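Local atomic coordinates of uncharacterized hypothetical protein (Parabacteroides merdae, PDB entry 4EI0), a protein that is of unknown function, a beta-rich member of the DUF4466 family from a gut bacterium. Residues L166-E171 and I193-A198. Residues are numbered along the deposited sequence; the frame is centred on the assembly and turned at random.
Sequences LSFLNE and IDIMYA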
loop_
_atom_site.group_PDB
_atom_site.type_symbol
_atom_site.label_atom_id
_atom_site.label_comp_id
_atom_site.label_asym_id
_atom_site.label_seq_id
_atom_site.Cartn_x
_atom_site.Cartn_y
_atom_site.Cartn_z
ATOM N N LEU B 166 45.839 19.597 9.869
ATOM C CA LEU B 166 44.744 18.908 10.529
ATOM C C LEU B 166 44.783 19.145 12.043
ATOM O O LEU B 166 45.792 18.884 12.685
ATOM C CB LEU B 166 44.783 17.384 10.241
ATOM C CG LEU B 166 44.377 16.836 8.878
ATOM C CD1 LEU B 166 45.168 17.420 7.712
ATOM C CD2 LEU B 166 44.500 15.313 8.935
ATOM N N SER B 167 43.675 19.623 12.606
ATOM C CA SER B 167 43.491 19.738 14.064
ATOM C C SER B 167 42.365 18.832 14.523
ATOM O O SER B 167 41.231 18.904 14.026
ATOM C CB SER B 167 43.147 21.165 14.473
ATOM O OG SER B 167 43.001 21.259 15.888
ATOM N N PHE B 168 42.657 18.012 15.525
ATOM C CA PHE B 168 41.659 17.171 16.160
ATOM C C PHE B 168 41.217 17.776 17.483
ATOM O O PHE B 168 40.640 17.064 18.292
ATOM C CB PHE B 168 42.241 15.745 16.422
ATOM C CG PHE B 168 42.751 15.064 15.183
ATOM C CD1 PHE B 168 41.883 14.421 14.308
ATOM C CD2 PHE B 168 44.075 15.111 14.868
ATOM C CE1 PHE B 168 42.356 13.817 13.174
ATOM C CE2 PHE B 168 44.556 14.527 13.728
ATOM C CZ PHE B 168 43.709 13.882 12.882
ATOM N N LEU B 169 41.384 19.088 17.680
ATOM C CA LEU B 169 41.133 19.702 19.011
ATOM C C LEU B 169 39.922 20.582 19.134
ATOM O O LEU B 169 39.625 21.036 20.220
ATOM C CB LEU B 169 42.389 20.491 19.477
ATOM C CG LEU B 169 43.715 19.659 19.468
ATOM C CD1 LEU B 169 45.000 20.380 19.900
ATOM C CD2 LEU B 169 43.502 18.417 20.344
ATOM N N ASN B 170 39.193 20.831 18.054
ATOM C CA ASN B 170 38.099 21.733 18.127
ATOM C C ASN B 170 36.856 21.044 18.717
ATOM O O ASN B 170 36.566 19.886 18.415
ATOM C CB ASN B 170 37.773 22.296 16.735
ATOM C CG ASN B 170 38.758 23.333 16.252
ATOM O OD1 ASN B 170 39.633 23.809 16.981
ATOM N ND2 ASN B 170 38.619 23.698 14.997
ATOM N N GLU B 171 36.073 21.783 19.505
ATOM C CA GLU B 171 34.809 21.287 20.075
ATOM C C GLU B 171 33.855 20.839 18.969
ATOM O O GLU B 171 33.611 21.564 17.991
ATOM C CB GLU B 171 33.973 22.365 20.785
ATOM C CG GLU B 171 34.403 23.247 21.907
ATOM C CD GLU B 171 33.141 24.031 22.318
ATOM O OE1 GLU B 171 32.843 25.166 21.810
ATOM O OE2 GLU B 171 32.381 23.425 23.098
ATOM N N ILE B 193 47.567 22.413 15.747
ATOM C CA ILE B 193 47.784 21.511 14.634
ATOM C C ILE B 193 48.418 20.237 15.143
ATOM O O ILE B 193 49.457 20.271 15.821
ATOM C CB ILE B 193 48.677 22.094 13.525
ATOM C CG1 ILE B 193 48.141 23.452 13.062
ATOM C CG2 ILE B 193 48.737 21.096 12.339
ATOM C CD1 ILE B 193 46.678 23.506 12.779
ATOM N N ASP B 194 47.796 19.119 14.759
ATOM C CA ASP B 194 48.231 17.790 15.117
ATOM C C ASP B 194 48.992 17.085 13.998
ATOM O O ASP B 194 49.963 16.360 14.265
ATOM C CB ASP B 194 46.990 16.997 15.615
ATOM C CG ASP B 194 46.398 17.653 16.852
ATOM O OD1 ASP B 194 47.214 17.877 17.781
ATOM O OD2 ASP B 194 45.194 18.022 16.881
ATOM N N ILE B 195 48.600 17.330 12.766
ATOM C CA ILE B 195 49.205 16.652 11.619
ATOM C C ILE B 195 49.333 17.652 10.485
ATOM O O ILE B 195 48.409 18.442 10.240
ATOM C CB ILE B 195 48.331 15.437 11.142
ATOM C CG1 ILE B 195 48.394 14.288 12.161
ATOM C CG2 ILE B 195 48.831 14.910 9.813
ATOM C CD1 ILE B 195 47.461 13.124 11.902
HETATM N N MSE B 196 50.472 17.621 9.804
HETATM C CA MSE B 196 50.651 18.350 8.560
HETATM C C MSE B 196 50.677 17.355 7.418
HETATM O O MSE B 196 51.500 16.427 7.407
HETATM C CB MSE B 196 51.938 19.157 8.550
HETATM C CG MSE B 196 52.167 19.897 7.213
HETATM SE SE MSE B 196 53.762 20.948 7.259
HETATM C CE MSE B 196 53.605 21.948 5.543
ATOM N N TYR B 197 49.763 17.549 6.477
ATOM C CA TYR B 197 49.782 16.809 5.221
ATOM C C TYR B 197 50.711 17.475 4.241
ATOM O O TYR B 197 50.787 18.697 4.191
ATOM C CB TYR B 197 48.392 16.789 4.642
ATOM C CG TYR B 197 48.370 16.418 3.213
ATOM C CD1 TYR B 197 48.382 15.074 2.841
ATOM C CD2 TYR B 197 48.346 17.379 2.223
ATOM C CE1 TYR B 197 48.371 14.693 1.521
ATOM C CE2 TYR B 197 48.341 17.008 0.872
ATOM C CZ TYR B 197 48.354 15.660 0.529
ATOM O OH TYR B 197 48.301 15.255 -0.772
ATOM N N ALA B 198 51.410 16.667 3.457
ATOM C CA ALA B 198 52.152 17.145 2.314
ATOM C C ALA B 198 52.125 16.074 1.235
ATOM O O ALA B 198 52.180 14.907 1.558
ATOM C CB ALA B 198 53.579 17.403 2.715
#
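Asp-194 meets Phe-168 and Leu-169 along its side chain, and it illustrates how one carboxylate can complete the pairing where a strand runs out. CB lies at the edge of the phenyl ring, 3.6 Å from Phe-168 CD2. CG is anti to the carbonyl carbon (chi1 -62°), which places it 4.0 Å from the same CD2 of Phe-168, and the carboxylate plane is turned 23° from that of the ring. Beyond it the two oxygens part company. OD2 accepts the backbone N-H of Phe-168 through its anti lone pair, with N to OD2 2.9 Å and an angle of 166° at the hydrogen; the same oxygen has Leu-169 CG 3.4 Å away. OD1 passes near Leu-169 CD1 and is hydrogen-bonded to Asn-230 ND2. An alanine here would probably leave the Phe-168 N-H without its acceptor and Asn-230 without this partner.

The backbone beside it is a classic beta bulge. Strands 165-167 and 195-199 are antiparallel neighbours in a five-stranded sheet, and two residues, Asp-194 and Ile-195, stand opposite the single Leu-166. Leu-166 O therefore accepts two N-H groups, from Asp-194 N at 2.9 Å and, at a longer 3.2 Å, from Ile-195 N. Leu-166 N returns a hydrogen bond to Ile-195 O.

On the face of the sheet that carries Leu-166 and Ile-195, their CB atoms lie 4.1 Å apart. Ile-195 CD1 reaches the edge of the Phe-168 ring in its plane, 3.7 Å from CE2, while Ala-291 and Val-293 of strand 289-299 also touch this phenyl group. At the last residue of the strand, Ser-167 OG accepts the N-H of Leu-169 in an ST turn and also hydrogen-bonds to Lys-192 O.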